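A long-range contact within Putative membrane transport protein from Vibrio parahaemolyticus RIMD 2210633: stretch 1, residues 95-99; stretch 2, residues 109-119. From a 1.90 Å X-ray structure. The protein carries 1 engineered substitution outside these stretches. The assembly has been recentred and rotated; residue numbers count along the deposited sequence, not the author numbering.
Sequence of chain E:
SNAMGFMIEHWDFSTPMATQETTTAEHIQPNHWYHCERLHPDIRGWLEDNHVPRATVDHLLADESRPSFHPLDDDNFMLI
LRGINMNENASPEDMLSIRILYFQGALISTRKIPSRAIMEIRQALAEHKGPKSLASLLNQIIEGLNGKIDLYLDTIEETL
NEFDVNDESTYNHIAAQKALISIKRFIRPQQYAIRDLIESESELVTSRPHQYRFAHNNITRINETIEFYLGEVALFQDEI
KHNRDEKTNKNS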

# COMPACT_ATOMS: atom_id res chain seq x y z
N MSE E 95 20.36 14.29 11.52
CA MSE E 95 20.74 13.09 12.23
C MSE E 95 22.06 12.51 11.75
O MSE E 95 22.37 12.56 10.56
N LEU E 96 22.82 11.98 12.70
CA LEU E 96 24.11 11.33 12.46
C LEU E 96 23.97 9.91 11.96
O LEU E 96 23.10 9.16 12.43
N SER E 97 24.85 9.52 11.05
CA SER E 97 24.89 8.14 10.58
C SER E 97 25.97 7.33 11.33
O SER E 97 27.13 7.74 11.40
N ILE E 98 25.54 6.19 11.89
CA ILE E 98 26.42 5.24 12.55
C ILE E 98 26.46 3.99 11.65
O ILE E 98 25.41 3.40 11.35
N ARG E 99 27.64 3.64 11.16
CA ARG E 99 27.73 2.56 10.21
C ARG E 99 28.55 1.43 10.81
O ARG E 99 29.69 1.59 11.22
N SER E 109 32.23 -0.30 14.48
CA SER E 109 31.31 0.81 14.30
C SER E 109 32.08 2.07 13.93
O SER E 109 33.21 2.28 14.40
N THR E 110 31.47 2.89 13.07
CA THR E 110 32.13 4.09 12.56
C THR E 110 31.20 5.28 12.76
O THR E 110 29.97 5.15 12.68
N ARG E 111 31.80 6.42 13.08
CA ARG E 111 31.04 7.62 13.35
C ARG E 111 31.68 8.82 12.65
O ARG E 111 32.87 8.81 12.31
N LYS E 112 30.89 9.86 12.46
CA LYS E 112 31.41 11.14 11.98
C LYS E 112 31.48 12.09 13.18
O LYS E 112 32.48 12.74 13.42
N ILE E 113 30.40 12.13 13.94
CA ILE E 113 30.29 13.02 15.09
C ILE E 113 29.70 12.20 16.22
O ILE E 113 28.92 11.31 15.95
N PRO E 114 30.09 12.48 17.48
CA PRO E 114 29.69 11.64 18.62
C PRO E 114 28.18 11.44 18.79
O PRO E 114 27.39 12.35 18.52
N SER E 115 27.82 10.22 19.19
CA SER E 115 26.47 9.83 19.56
C SER E 115 26.43 9.70 21.09
O SER E 115 27.28 9.02 21.67
N ARG E 116 25.45 10.34 21.72
CA ARG E 116 25.29 10.26 23.17
C ARG E 116 24.99 8.81 23.59
O ARG E 116 25.49 8.36 24.60
N ALA E 117 24.21 8.10 22.78
CA ALA E 117 23.90 6.67 23.03
C ALA E 117 25.15 5.78 23.18
O ALA E 117 25.25 4.96 24.11
N ILE E 118 26.09 5.94 22.26
CA ILE E 118 27.34 5.20 22.33
C ILE E 118 28.29 5.68 23.46
O ILE E 118 28.93 4.86 24.10
N MSE E 119 28.35 6.99 23.71
CA MSE E 119 29.05 7.51 24.90
C MSE E 119 28.58 6.85 26.19
O MSE E 119 29.40 6.50 27.03

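The two strands run antiparallel and are joined at one bridged pair, Arg99 with Thr110. Arg99 N donates to Thr110 O at 3.2 Å, and Thr110 N donates to Arg99 O at 2.9 Å. Thr110 has chi1 p, which also lets its OG1 donate to Arg99 O at 3.1 Å. The side chains of this pair share a sheet face, with Arg99 CB 3.5 Å from Thr110 OG1. Arg99 is m at chi1 and then extended, so its end leads away. Its NE donates to Ser97 OG at 3.1 Å, Ser97 being t.

Toward Ser97 the strands separate, and a water fills the gap. It donates to Ser97 O (2.9 Å) and Ile113 O (3.2 Å) and accepts from Lys112 N (2.9 Å).

Leu96 points toward stretch 2 with chi1 and chi2 both p. Its CB lies 3.5 Å from Ile113 CD1, and its CD2 is 3.3 Å from Pro114 O. The end of Ile113 turns back to Leu96, with chi2 off-rotamer at 136°.

Ile98 starts sideways, but m/m angles bring CD1 to 4.0 Å from Arg111 CB and 4.3 Å from Ser115 CB. Its CG2 meets Ile118 CD1 at 4.1 Å; Ile118 is m/t.

Ser115 caps the helix: its OG accepts from Ile118 N at 3.2 Å, with chi1 at 147°.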

# COMPACT_ATOMS: atom_id res chain seq x y z
CB MSE E 95 19.64 12.04 12.09
CG MSE E 95 18.28 12.56 12.51
SE MSE E 95 17.00 11.10 12.51
CE MSE E 95 17.66 10.04 13.97
CB LEU E 96 24.96 11.33 13.73
CG LEU E 96 24.34 10.90 15.08
CD1 LEU E 96 24.25 9.39 15.28
CD2 LEU E 96 25.09 11.57 16.25
CB SER E 97 25.16 8.10 9.08
OG SER E 97 25.17 6.75 8.65
CB ILE E 98 25.91 4.86 13.96
CG1 ILE E 98 25.85 6.05 14.92
CG2 ILE E 98 26.74 3.65 14.55
CD1 ILE E 98 27.16 6.80 15.08
CB ARG E 99 28.27 3.04 8.90
CG ARG E 99 27.56 4.34 8.46
CD ARG E 99 27.94 4.68 7.13
NE ARG E 99 27.49 6.02 6.79
CZ ARG E 99 28.02 6.74 5.82
NH1 ARG E 99 29.05 6.26 5.13
NH2 ARG E 99 27.55 7.96 5.57
CB SER E 109 30.43 1.03 15.54
OG SER E 109 31.21 1.34 16.66
CB THR E 110 32.52 4.00 11.05
OG1 THR E 110 31.34 4.03 10.21
CG2 THR E 110 33.38 2.76 10.73
CB ARG E 111 30.97 7.87 14.87
CG ARG E 111 32.33 8.22 15.52
CD ARG E 111 32.22 9.51 16.26
NE ARG E 111 33.48 10.07 16.74
CZ ARG E 111 33.83 10.13 18.02
NH1 ARG E 111 33.01 9.64 18.96
NH2 ARG E 111 34.99 10.67 18.38
CB LYS E 112 30.50 11.72 10.90
CG LYS E 112 30.89 13.18 10.46
CD LYS E 112 30.36 13.48 9.07
CE LYS E 112 28.99 14.15 9.12
NZ LYS E 112 28.63 14.74 7.78
CB ILE E 113 29.37 14.20 14.77
CG1 ILE E 113 28.20 13.72 13.90
CG2 ILE E 113 30.14 15.24 14.02
CD1 ILE E 113 26.85 14.25 14.29
CB PRO E 114 30.29 12.38 19.81
CG PRO E 114 31.49 13.09 19.23
CD PRO E 114 30.99 13.57 17.91
CB SER E 115 26.13 8.50 18.87
OG SER E 115 25.26 7.66 19.65
CB ARG E 116 24.22 11.23 23.67
CG ARG E 116 23.93 11.10 25.17
CD ARG E 116 24.62 12.17 26.02
NE ARG E 116 26.08 12.03 26.11
CZ ARG E 116 26.75 11.71 27.22
NH1 ARG E 116 26.11 11.47 28.36
NH2 ARG E 116 28.08 11.63 27.19
CB ALA E 117 23.04 6.14 21.90
CB ILE E 118 28.03 5.11 20.94
CG1 ILE E 118 27.15 4.27 19.99
CG2 ILE E 118 29.43 4.45 21.08
CD1 ILE E 118 27.56 4.31 18.54
CB MSE E 119 28.86 9.03 25.05
CG MSE E 119 29.38 9.82 23.90
SE MSE E 119 29.17 11.70 24.22
CE MSE E 119 28.72 12.21 22.42
O HOH W 1 28.15 9.58 13.34